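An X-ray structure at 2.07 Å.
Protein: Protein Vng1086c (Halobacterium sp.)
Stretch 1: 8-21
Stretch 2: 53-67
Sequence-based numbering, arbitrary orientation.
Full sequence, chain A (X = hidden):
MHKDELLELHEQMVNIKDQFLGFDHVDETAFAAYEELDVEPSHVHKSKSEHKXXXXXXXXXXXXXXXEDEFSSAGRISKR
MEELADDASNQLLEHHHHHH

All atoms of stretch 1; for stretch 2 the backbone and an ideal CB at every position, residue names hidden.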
# COMPACT_ATOMS: atom_id res chain seq x y z
N GLU A 8 10.46 0.12 -20.06
CA GLU A 8 10.13 1.52 -20.31
C GLU A 8 9.37 2.10 -19.12
O GLU A 8 9.57 3.26 -18.78
CB GLU A 8 9.34 1.64 -21.61
CG GLU A 8 10.25 1.45 -22.84
CD GLU A 8 9.50 1.39 -24.16
OE1 GLU A 8 9.21 2.45 -24.75
OE2 GLU A 8 9.19 0.27 -24.63
N LEU A 9 8.51 1.30 -18.49
CA LEU A 9 7.75 1.77 -17.33
C LEU A 9 8.75 2.01 -16.20
O LEU A 9 8.68 3.05 -15.54
CB LEU A 9 6.72 0.72 -16.94
CG LEU A 9 5.79 1.08 -15.78
CD1 LEU A 9 4.99 2.28 -16.14
CD2 LEU A 9 4.87 -0.05 -15.50
N HIS A 10 9.63 1.05 -15.94
CA HIS A 10 10.64 1.20 -14.90
C HIS A 10 11.49 2.48 -15.20
O HIS A 10 11.69 3.28 -14.28
CB HIS A 10 11.48 -0.06 -14.87
CG HIS A 10 12.40 -0.16 -13.70
ND1 HIS A 10 13.22 -1.25 -13.49
CD2 HIS A 10 12.65 0.70 -12.68
CE1 HIS A 10 13.94 -1.04 -12.41
NE2 HIS A 10 13.61 0.13 -11.90
N GLU A 11 11.93 2.70 -16.45
CA GLU A 11 12.74 3.89 -16.78
C GLU A 11 12.01 5.16 -16.40
O GLU A 11 12.61 6.04 -15.78
CB GLU A 11 13.03 3.93 -18.29
CG GLU A 11 14.39 4.53 -18.66
CD GLU A 11 15.09 3.69 -19.73
OE1 GLU A 11 16.26 3.30 -19.55
OE2 GLU A 11 14.43 3.40 -20.76
N GLN A 12 10.73 5.26 -16.76
CA GLN A 12 9.98 6.47 -16.43
C GLN A 12 9.75 6.63 -14.93
O GLN A 12 9.80 7.76 -14.43
CB GLN A 12 8.66 6.49 -17.20
CG GLN A 12 8.84 6.75 -18.71
CD GLN A 12 9.64 8.01 -19.02
OE1 GLN A 12 9.56 9.01 -18.32
NE2 GLN A 12 10.37 7.95 -20.11
N MSE A 13 9.49 5.54 -14.19
CA MSE A 13 9.28 5.67 -12.75
C MSE A 13 10.58 6.13 -12.12
O MSE A 13 10.54 6.74 -11.04
CB MSE A 13 8.87 4.33 -12.16
CG MSE A 13 7.37 4.08 -12.43
SE MSE A 13 6.19 5.52 -11.58
CE MSE A 13 6.47 5.23 -9.55
N VAL A 14 11.72 5.84 -12.73
CA VAL A 14 12.97 6.31 -12.15
C VAL A 14 13.04 7.81 -12.47
O VAL A 14 13.57 8.58 -11.65
CB VAL A 14 14.12 5.51 -12.69
CG1 VAL A 14 15.39 6.21 -12.42
CG2 VAL A 14 14.13 4.19 -11.97
N ASN A 15 12.53 8.23 -13.63
CA ASN A 15 12.48 9.68 -13.90
C ASN A 15 11.59 10.32 -12.82
O ASN A 15 11.93 11.40 -12.35
CB ASN A 15 11.91 9.96 -15.28
CG ASN A 15 12.90 9.63 -16.38
OD1 ASN A 15 12.56 9.63 -17.55
ND2 ASN A 15 14.15 9.35 -15.99
N ILE A 16 10.47 9.70 -12.41
CA ILE A 16 9.61 10.28 -11.37
C ILE A 16 10.44 10.42 -10.07
O ILE A 16 10.47 11.49 -9.45
CB ILE A 16 8.38 9.37 -11.13
CG1 ILE A 16 7.47 9.37 -12.35
CG2 ILE A 16 7.62 9.86 -9.95
CD1 ILE A 16 6.72 10.56 -12.53
N LYS A 17 11.10 9.34 -9.65
CA LYS A 17 11.94 9.35 -8.45
C LYS A 17 12.94 10.48 -8.46
O LYS A 17 13.08 11.17 -7.45
CB LYS A 17 12.71 8.06 -8.36
CG LYS A 17 13.69 8.16 -7.26
CD LYS A 17 13.96 6.84 -6.70
CE LYS A 17 15.01 6.20 -7.49
NZ LYS A 17 16.24 6.99 -7.48
N ASP A 18 13.65 10.66 -9.58
CA ASP A 18 14.64 11.73 -9.62
C ASP A 18 13.97 13.07 -9.53
O ASP A 18 14.49 13.95 -8.83
CB ASP A 18 15.51 11.55 -10.85
CG ASP A 18 16.43 10.34 -10.70
OD1 ASP A 18 16.77 9.96 -9.56
OD2 ASP A 18 16.85 9.76 -11.71
N GLN A 19 12.83 13.23 -10.20
CA GLN A 19 12.02 14.45 -10.16
C GLN A 19 11.69 14.75 -8.68
O GLN A 19 11.97 15.85 -8.20
CB GLN A 19 10.72 14.19 -10.91
CG GLN A 19 9.93 15.44 -11.09
CD GLN A 19 8.61 15.23 -11.78
OE1 GLN A 19 8.20 14.10 -12.09
NE2 GLN A 19 7.92 16.32 -12.01
N PHE A 20 11.10 13.77 -7.96
CA PHE A 20 10.73 13.92 -6.55
C PHE A 20 11.93 14.32 -5.67
O PHE A 20 11.81 15.25 -4.88
CB PHE A 20 10.13 12.61 -6.04
CG PHE A 20 9.82 12.59 -4.57
CD1 PHE A 20 8.58 12.98 -4.08
CD2 PHE A 20 10.77 12.14 -3.66
CE1 PHE A 20 8.30 12.90 -2.72
CE2 PHE A 20 10.48 12.07 -2.31
CZ PHE A 20 9.26 12.44 -1.84
N LEU A 21 13.07 13.64 -5.83
CA LEU A 21 14.24 13.94 -5.01
C LEU A 21 14.75 15.32 -5.27
O LEU A 21 15.48 15.88 -4.46
CB LEU A 21 15.31 12.89 -5.22
CG LEU A 21 14.91 11.50 -4.68
CD1 LEU A 21 15.93 10.58 -5.20
CD2 LEU A 21 14.85 11.42 -3.16
N UNK A 53 8.74 -6.02 -9.66
CA UNK A 53 9.01 -5.78 -8.25
C UNK A 53 9.57 -4.38 -8.12
O UNK A 53 9.15 -3.65 -7.23
CB UNK A 53 9.97 -6.82 -7.67
N UNK A 54 10.51 -3.99 -8.98
CA UNK A 54 11.08 -2.65 -8.86
C UNK A 54 10.02 -1.59 -9.13
O UNK A 54 10.02 -0.57 -8.45
CB UNK A 54 12.26 -2.48 -9.82
N UNK A 55 9.12 -1.79 -10.07
CA UNK A 55 8.12 -0.76 -10.30
C UNK A 55 7.17 -0.71 -9.10
O UNK A 55 6.74 0.38 -8.71
CB UNK A 55 7.35 -1.02 -11.60
N UNK A 56 6.86 -1.86 -8.53
CA UNK A 56 6.02 -1.93 -7.33
C UNK A 56 6.65 -1.09 -6.22
O UNK A 56 5.99 -0.24 -5.62
CB UNK A 56 5.84 -3.38 -6.87
N UNK A 57 7.94 -1.30 -5.92
CA UNK A 57 8.57 -0.54 -4.86
C UNK A 57 8.58 0.96 -5.10
O UNK A 57 8.50 1.73 -4.13
CB UNK A 57 10.01 -1.03 -4.67
N UNK A 58 8.68 1.37 -6.37
CA UNK A 58 8.69 2.80 -6.72
C UNK A 58 7.31 3.41 -6.54
O UNK A 58 7.20 4.50 -5.96
CB UNK A 58 9.16 3.00 -8.16
N UNK A 59 6.28 2.75 -7.07
CA UNK A 59 4.92 3.26 -6.92
C UNK A 59 4.56 3.33 -5.45
O UNK A 59 4.07 4.34 -4.96
CB UNK A 59 3.92 2.38 -7.68
N UNK A 60 4.80 2.24 -4.74
CA UNK A 60 4.53 2.20 -3.34
C UNK A 60 5.22 3.29 -2.59
O UNK A 60 4.64 3.93 -1.72
CB UNK A 60 4.93 0.84 -2.77
N UNK A 61 6.49 3.49 -2.90
CA UNK A 61 7.22 4.50 -2.17
C UNK A 61 6.75 5.90 -2.46
O UNK A 61 6.79 6.75 -1.57
CB UNK A 61 8.71 4.39 -2.48
N UNK A 62 6.35 6.17 -3.69
CA UNK A 62 5.88 7.51 -3.99
C UNK A 62 4.61 7.71 -3.16
O UNK A 62 4.45 8.77 -2.56
CB UNK A 62 5.63 7.71 -5.49
N UNK A 63 3.72 6.73 -3.11
CA UNK A 63 2.49 6.91 -2.35
C UNK A 63 2.76 7.07 -0.86
O UNK A 63 2.12 7.91 -0.23
CB UNK A 63 1.55 5.73 -2.58
N UNK A 64 3.70 6.31 -0.31
CA UNK A 64 4.03 6.47 1.11
C UNK A 64 4.59 7.87 1.37
O UNK A 64 4.32 8.44 2.42
CB UNK A 64 5.04 5.41 1.55
N UNK A 65 5.37 8.44 0.45
CA UNK A 65 5.88 9.78 0.69
C UNK A 65 4.74 10.81 0.67
O UNK A 65 4.82 11.81 1.39
CB UNK A 65 6.94 10.14 -0.35
N UNK A 66 3.71 10.62 -0.15
CA UNK A 66 2.59 11.56 -0.15
C UNK A 66 1.86 11.44 1.16
O UNK A 66 1.37 12.43 1.69
CB UNK A 66 1.64 11.31 -1.32
N UNK A 67 1.69 10.22 1.63
CA UNK A 67 1.01 9.98 2.88
C UNK A 67 1.72 10.65 4.05
O UNK A 67 1.07 11.30 4.88
CB UNK A 67 0.89 8.48 3.13

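Both stretches are helical; their N-to-C directions differ by 28° and the axes are 9.6 Å apart at closest approach. Side chains fill the space between them.

At position 53 the ideal CB has nothing of stretch 1 within 5.5 Å, so this contact leaves the choice free; it is His-53. Position 54 is the opposite case. Its CB points toward stretch 1 and already lies 3.4 Å from His-10 CE1, so little more than a methyl fits in that direction. Ala-54 meets the demand, its CB resting over one face of the imidazole.

Position 55 points sideways, its ideal CB 4.7 Å from Leu-9 CD2 and 5.2 Å from His-10 CA. An apolar side chain of moderate size would suit, beta-branched or otherwise. Val-55 (chi1 t) puts CG1 4.0 Å from Leu-9 CD2 and CG2 3.7 Å from His-10 CA.

Positions 56 and 57 find no stretch 1 atom near their CBs, and many residues would serve; they hold Phe-56 and Leu-57.

Position 58 points toward a hollow lined by His-10, Met-13, Val-14 and Lys-17. With Met-13 CE 3.8 Å from the ideal CB, a flexible aliphatic such as leucine or methionine could reach past it. Leu-58 (m, t) is the knob in this hole: CD1 packs 3.4 Å from Met-13 CB and 3.9 Å from His-10 CD2, while CD2 lies 4.2 Å from Lys-17 CD.

At position 59 the ideal CB is sideways, 4.3 Å from Met-13 CE; the helical phi/psi of -61/-50 does not require glycine, and a small residue would be reasonable. It is Gly-59, with Met-13 CE 3.5 Å from Gly-59 N.

Position 60 points away, so many side chains would do; it is Asn-60. Position 61 points toward stretch 1 across open space, where small or larger residues look possible; it is Ala-61.

Position 62 starts sideways, its ideal CB 4.8 Å from Met-13 CE and 5.3 Å from Ile-16 CG2, which invites a longer aliphatic. Leu-62 (t, p) swings its end nearer, CD2 3.9 Å from Ile-16 CG2 and CD1 4.2 Å from Phe-20 CD1.

Positions 63 and 64 are out of reach, so this contact accepts many side chains; they are Ala-63 and Ala-64.

At position 65, Phe-20 CZ lies 3.6 Å from the ideal CB, favouring a small residue; Ala-65 CB packs 3.7 Å from Phe-20 CZ.

Position 66 begins remote, so only a long side chain could make contact. Selenomethionine Met-66 does, bringing CE 3.4 Å from Phe-20 CE1 at the ring edge. Position 67 is equally remote and free; it is Ser-67.

Stretch 2, residues 53-67: HAVFLLGNALAAAMS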
# COMPACT_ATOMS: atom_id res chain seq x y z
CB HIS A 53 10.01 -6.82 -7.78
CG HIS A 53 10.24 -6.86 -6.29
ND1 HIS A 53 9.61 -6.03 -5.39
CD2 HIS A 53 11.05 -7.66 -5.56
CE1 HIS A 53 10.02 -6.31 -4.17
NE2 HIS A 53 10.89 -7.30 -4.24
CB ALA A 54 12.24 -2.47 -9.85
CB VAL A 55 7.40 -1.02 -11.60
CG1 VAL A 55 6.19 -0.16 -11.70
CG2 VAL A 55 8.34 -0.69 -12.73
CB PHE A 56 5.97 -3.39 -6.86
CG PHE A 56 5.19 -3.57 -5.61
CD1 PHE A 56 5.80 -3.52 -4.37
CD2 PHE A 56 3.84 -3.86 -5.67
CE1 PHE A 56 5.07 -3.70 -3.23
CE2 PHE A 56 3.11 -4.03 -4.53
CZ PHE A 56 3.72 -3.97 -3.31
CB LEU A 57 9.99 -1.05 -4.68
CG LEU A 57 9.99 -2.43 -4.01
CD1 LEU A 57 11.39 -2.95 -4.06
CD2 LEU A 57 9.49 -2.36 -2.57
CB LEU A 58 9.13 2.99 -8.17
CG LEU A 58 10.61 2.70 -8.43
CD1 LEU A 58 10.91 2.86 -9.87
CD2 LEU A 58 11.42 3.63 -7.66
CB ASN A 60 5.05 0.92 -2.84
CG ASN A 60 4.13 0.31 -1.94
OD1 ASN A 60 4.35 0.30 -0.74
ND2 ASN A 60 3.04 -0.18 -2.49
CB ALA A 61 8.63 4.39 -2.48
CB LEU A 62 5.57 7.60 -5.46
CG LEU A 62 5.30 9.00 -5.96
CD1 LEU A 62 6.57 9.81 -5.88
CD2 LEU A 62 4.81 8.91 -7.37
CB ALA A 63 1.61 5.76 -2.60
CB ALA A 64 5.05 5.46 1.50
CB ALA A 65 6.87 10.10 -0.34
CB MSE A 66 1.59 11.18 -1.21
CG MSE A 66 2.19 11.26 -2.58
SE MSE A 66 2.90 13.14 -3.11
CE MSE A 66 4.94 12.98 -3.06
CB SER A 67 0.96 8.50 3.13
OG SER A 67 0.06 8.25 4.18
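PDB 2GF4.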